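Uncharacterized protein (Bacillus cereus, PDB 5F2H) is of unknown function but belongs to the alpha/beta hydrolase superfamily and is probably a hydrolase. Local coordinates at residues I134-D139 with V202-F207. Residues are numbered along the deposited sequence; the frame is centred on the assembly and turned at random.
Sequences IAMHGD and VIIGGF
The carbonyl oxygen of I134, between parallel strands 131-136 and 202-207, takes one N-H...O hydrogen bond and one CA-H...O contact, and its N-H...O bond is the straightest of the four that join the strands. G205 N donates to I134 O at 2.7 Å (168° at the hydrogen), almost along the C=O axis, and I204 CA adds its hydrogen to the same oxygen. The ladder continues on both sides. I134 N donates to I203 O at 3.0 Å. M136 N reaches G205 O from above the carbonyl plane, in a bent bond (134° at the hydrogen). F207 N closes the end on M136 O at 3.1 Å. I134, A135 and M136 thereby pair in register with I204, G205 and G206.

On the face carrying I134, M136 and I204, the I204 side chain runs with CG1 anti to its backbone N (chi1 -174°), which sets CG1 4.0 Å from I134 CB. Selenomethionine M136 bends at chi2 and chi3 and crosses I204 obliquely, while L186 of helix 179-195 packs against both. Beyond the strand, G138 CA meets the edge of the F207 ring near its plane, and that ring also stacks with Y296. H137 ND1 bonds G138 O within the turn, and W176 NE1 donates to H137 O.

These are adjacent parallel strands of an alpha/beta-hydrolase sheet, 131-136 lying between 158-164 and 202-207. Strand 202-207 runs into a GxSxG sequence that begins at G206, consistent with a nucleophile elbow, and H137-G138 probably corresponds to the His-Gly segment that helps form the oxyanion hole in relatives.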
ATOM      1  N   ILE B 134      11.142  -3.614 -11.365  1.00 59.07           N
ATOM      2  CA  ILE B 134      12.130  -4.536 -11.860  1.00 56.27           C
ATOM      3  C   ILE B 134      13.327  -3.758 -12.344  1.00 56.64           C
ATOM      4  O   ILE B 134      13.189  -2.888 -13.183  1.00 56.71           O
ATOM      5  CB  ILE B 134      11.589  -5.352 -13.012  1.00 54.32           C
ATOM      6  CG1 ILE B 134      10.215  -5.889 -12.668  1.00 57.25           C
ATOM      7  CG2 ILE B 134      12.555  -6.463 -13.340  1.00 53.06           C
ATOM      8  CD1 ILE B 134       9.612  -6.742 -13.773  1.00 61.22           C
ATOM      9  N   ALA B 135      14.495  -4.052 -11.796  1.00 56.43           N
ATOM     10  CA  ALA B 135      15.703  -3.368 -12.200  1.00 55.70           C
ATOM     11  C   ALA B 135      16.569  -4.327 -12.982  1.00 56.90           C
ATOM     12  O   ALA B 135      16.702  -5.492 -12.579  1.00 57.79           O
ATOM     13  CB  ALA B 135      16.459  -2.849 -10.996  1.00 54.92           C
HETATM   14  N   MSE B 136      17.183  -3.828 -14.062  1.00 53.04           N
HETATM   15  CA  MSE B 136      18.048  -4.644 -14.914  1.00 54.54           C
HETATM   16  C   MSE B 136      19.497  -4.249 -14.891  1.00 52.45           C
HETATM   17  O   MSE B 136      19.882  -3.185 -15.371  1.00 54.33           O
HETATM   18  CB  MSE B 136      17.629  -4.529 -16.387  1.00 57.98           C
HETATM   19  CG  MSE B 136      16.150  -4.788 -16.627  1.00 59.16           C
HETATM   20 SE   MSE B 136      15.880  -6.737 -16.461  0.88 62.39          SE
HETATM   21  CE  MSE B 136      14.597  -6.422 -15.045  1.00 61.08           C
ATOM     22  N   HIS B 137      20.331  -5.148 -14.402  1.00 52.56           N
ATOM     23  CA  HIS B 137      21.755  -4.909 -14.349  1.00 52.11           C
ATOM     24  C   HIS B 137      22.376  -4.672 -15.717  1.00 52.07           C
ATOM     25  O   HIS B 137      21.782  -5.006 -16.735  1.00 60.85           O
ATOM     26  CB  HIS B 137      22.450  -6.108 -13.706  1.00 53.12           C
ATOM     27  CG  HIS B 137      22.401  -7.367 -14.521  1.00 54.61           C
ATOM     28  ND1 HIS B 137      23.389  -7.714 -15.421  1.00 53.45           N
ATOM     29  CD2 HIS B 137      21.515  -8.391 -14.527  1.00 53.95           C
ATOM     30  CE1 HIS B 137      23.116  -8.896 -15.940  1.00 52.12           C
ATOM     31  NE2 HIS B 137      21.977  -9.322 -15.425  1.00 51.60           N
ATOM     32  N   GLY B 138      23.590  -4.123 -15.711  1.00 51.72           N
ATOM     33  CA  GLY B 138      24.361  -3.845 -16.913  1.00 54.45           C
ATOM     34  C   GLY B 138      25.210  -5.032 -17.348  1.00 54.80           C
ATOM     35  O   GLY B 138      25.243  -6.046 -16.694  1.00 57.92           O
ATOM     36  N   ASP B 139      25.892  -4.940 -18.477  1.00 59.69           N
ATOM     37  CA  ASP B 139      26.705  -6.080 -18.906  1.00 60.63           C
ATOM     38  C   ASP B 139      27.816  -6.286 -17.926  1.00 58.90           C
ATOM     39  O   ASP B 139      28.269  -5.323 -17.307  1.00 59.54           O
ATOM     40  CB  ASP B 139      27.255  -5.899 -20.326  1.00 63.50           C
ATOM     41  CG  ASP B 139      26.169  -6.034 -21.391  1.00 66.19           C
ATOM     42  OD1 ASP B 139      25.122  -6.661 -21.078  1.00 60.12           O
ATOM     43  OD2 ASP B 139      26.382  -5.566 -22.547  1.00 70.97           O
ATOM     44  N   VAL B 202       3.511  -0.995 -11.824  1.00 83.81           N
ATOM     45  CA  VAL B 202       4.758  -1.658 -12.248  1.00 76.89           C
ATOM     46  C   VAL B 202       5.703  -0.680 -12.973  1.00 76.30           C
ATOM     47  O   VAL B 202       5.336  -0.052 -13.962  1.00 77.75           O
ATOM     48  CB  VAL B 202       4.496  -2.860 -13.160  1.00 72.14           C
ATOM     49  CG1 VAL B 202       5.809  -3.519 -13.558  1.00 67.52           C
ATOM     50  CG2 VAL B 202       3.591  -3.861 -12.466  1.00 73.38           C
ATOM     51  N   ILE B 203       6.919  -0.549 -12.462  1.00 73.13           N
ATOM     52  CA  ILE B 203       7.917   0.331 -13.038  1.00 71.61           C
ATOM     53  C   ILE B 203       9.133  -0.511 -13.347  1.00 68.76           C
ATOM     54  O   ILE B 203       9.558  -1.291 -12.491  1.00 72.99           O
ATOM     55  CB  ILE B 203       8.352   1.407 -12.017  1.00 73.16           C
ATOM     56  CG1 ILE B 203       7.154   2.268 -11.601  1.00 77.42           C
ATOM     57  CG2 ILE B 203       9.488   2.259 -12.579  1.00 72.50           C
ATOM     58  CD1 ILE B 203       7.477   3.344 -10.581  1.00 78.10           C
ATOM     59  N   ILE B 204       9.713  -0.360 -14.535  1.00 62.89           N
ATOM     60  CA  ILE B 204      10.913  -1.125 -14.844  1.00 61.60           C
ATOM     61  C   ILE B 204      12.076  -0.172 -15.037  1.00 60.42           C
ATOM     62  O   ILE B 204      11.946   0.848 -15.682  1.00 62.62           O
ATOM     63  CB  ILE B 204      10.777  -2.090 -16.024  1.00 62.58           C
ATOM     64  CG1 ILE B 204      12.054  -2.924 -16.140  1.00 61.17           C
ATOM     65  CG2 ILE B 204      10.510  -1.331 -17.311  1.00 65.75           C
ATOM     66  CD1 ILE B 204      11.973  -4.065 -17.122  1.00 64.39           C
ATOM     67  N   GLY B 205      13.188  -0.485 -14.383  1.00 57.98           N
ATOM     68  CA  GLY B 205      14.391   0.311 -14.444  1.00 55.67           C
ATOM     69  C   GLY B 205      15.524  -0.529 -14.993  1.00 56.53           C
ATOM     70  O   GLY B 205      15.459  -1.773 -14.995  1.00 57.30           O
ATOM     71  N   GLY B 206      16.586   0.140 -15.438  1.00 55.62           N
ATOM     72  CA  GLY B 206      17.755  -0.561 -15.978  1.00 51.82           C
ATOM     73  C   GLY B 206      18.959   0.351 -16.105  1.00 49.27           C
ATOM     74  O   GLY B 206      18.821   1.580 -16.046  1.00 52.61           O
ATOM     75  N   PHE B 207      20.118  -0.257 -16.331  1.00 45.30           N
ATOM     76  CA  PHE B 207      21.381   0.443 -16.479  1.00 45.72           C
ATOM     77  C   PHE B 207      22.074  -0.108 -17.748  1.00 49.82           C
ATOM     78  O   PHE B 207      22.253  -1.322 -17.867  1.00 53.46           O
ATOM     79  CB  PHE B 207      22.197   0.211 -15.176  1.00 44.56           C
ATOM     80  CG  PHE B 207      23.573   0.781 -15.201  1.00 43.30           C
ATOM     81  CD1 PHE B 207      23.779   2.132 -14.983  1.00 44.05           C
ATOM     82  CD2 PHE B 207      24.654  -0.018 -15.473  1.00 43.66           C
ATOM     83  CE1 PHE B 207      25.039   2.686 -15.083  1.00 44.52           C
ATOM     84  CE2 PHE B 207      25.932   0.521 -15.531  1.00 45.40           C
ATOM     85  CZ  PHE B 207      26.125   1.874 -15.338  1.00 45.12           C
TER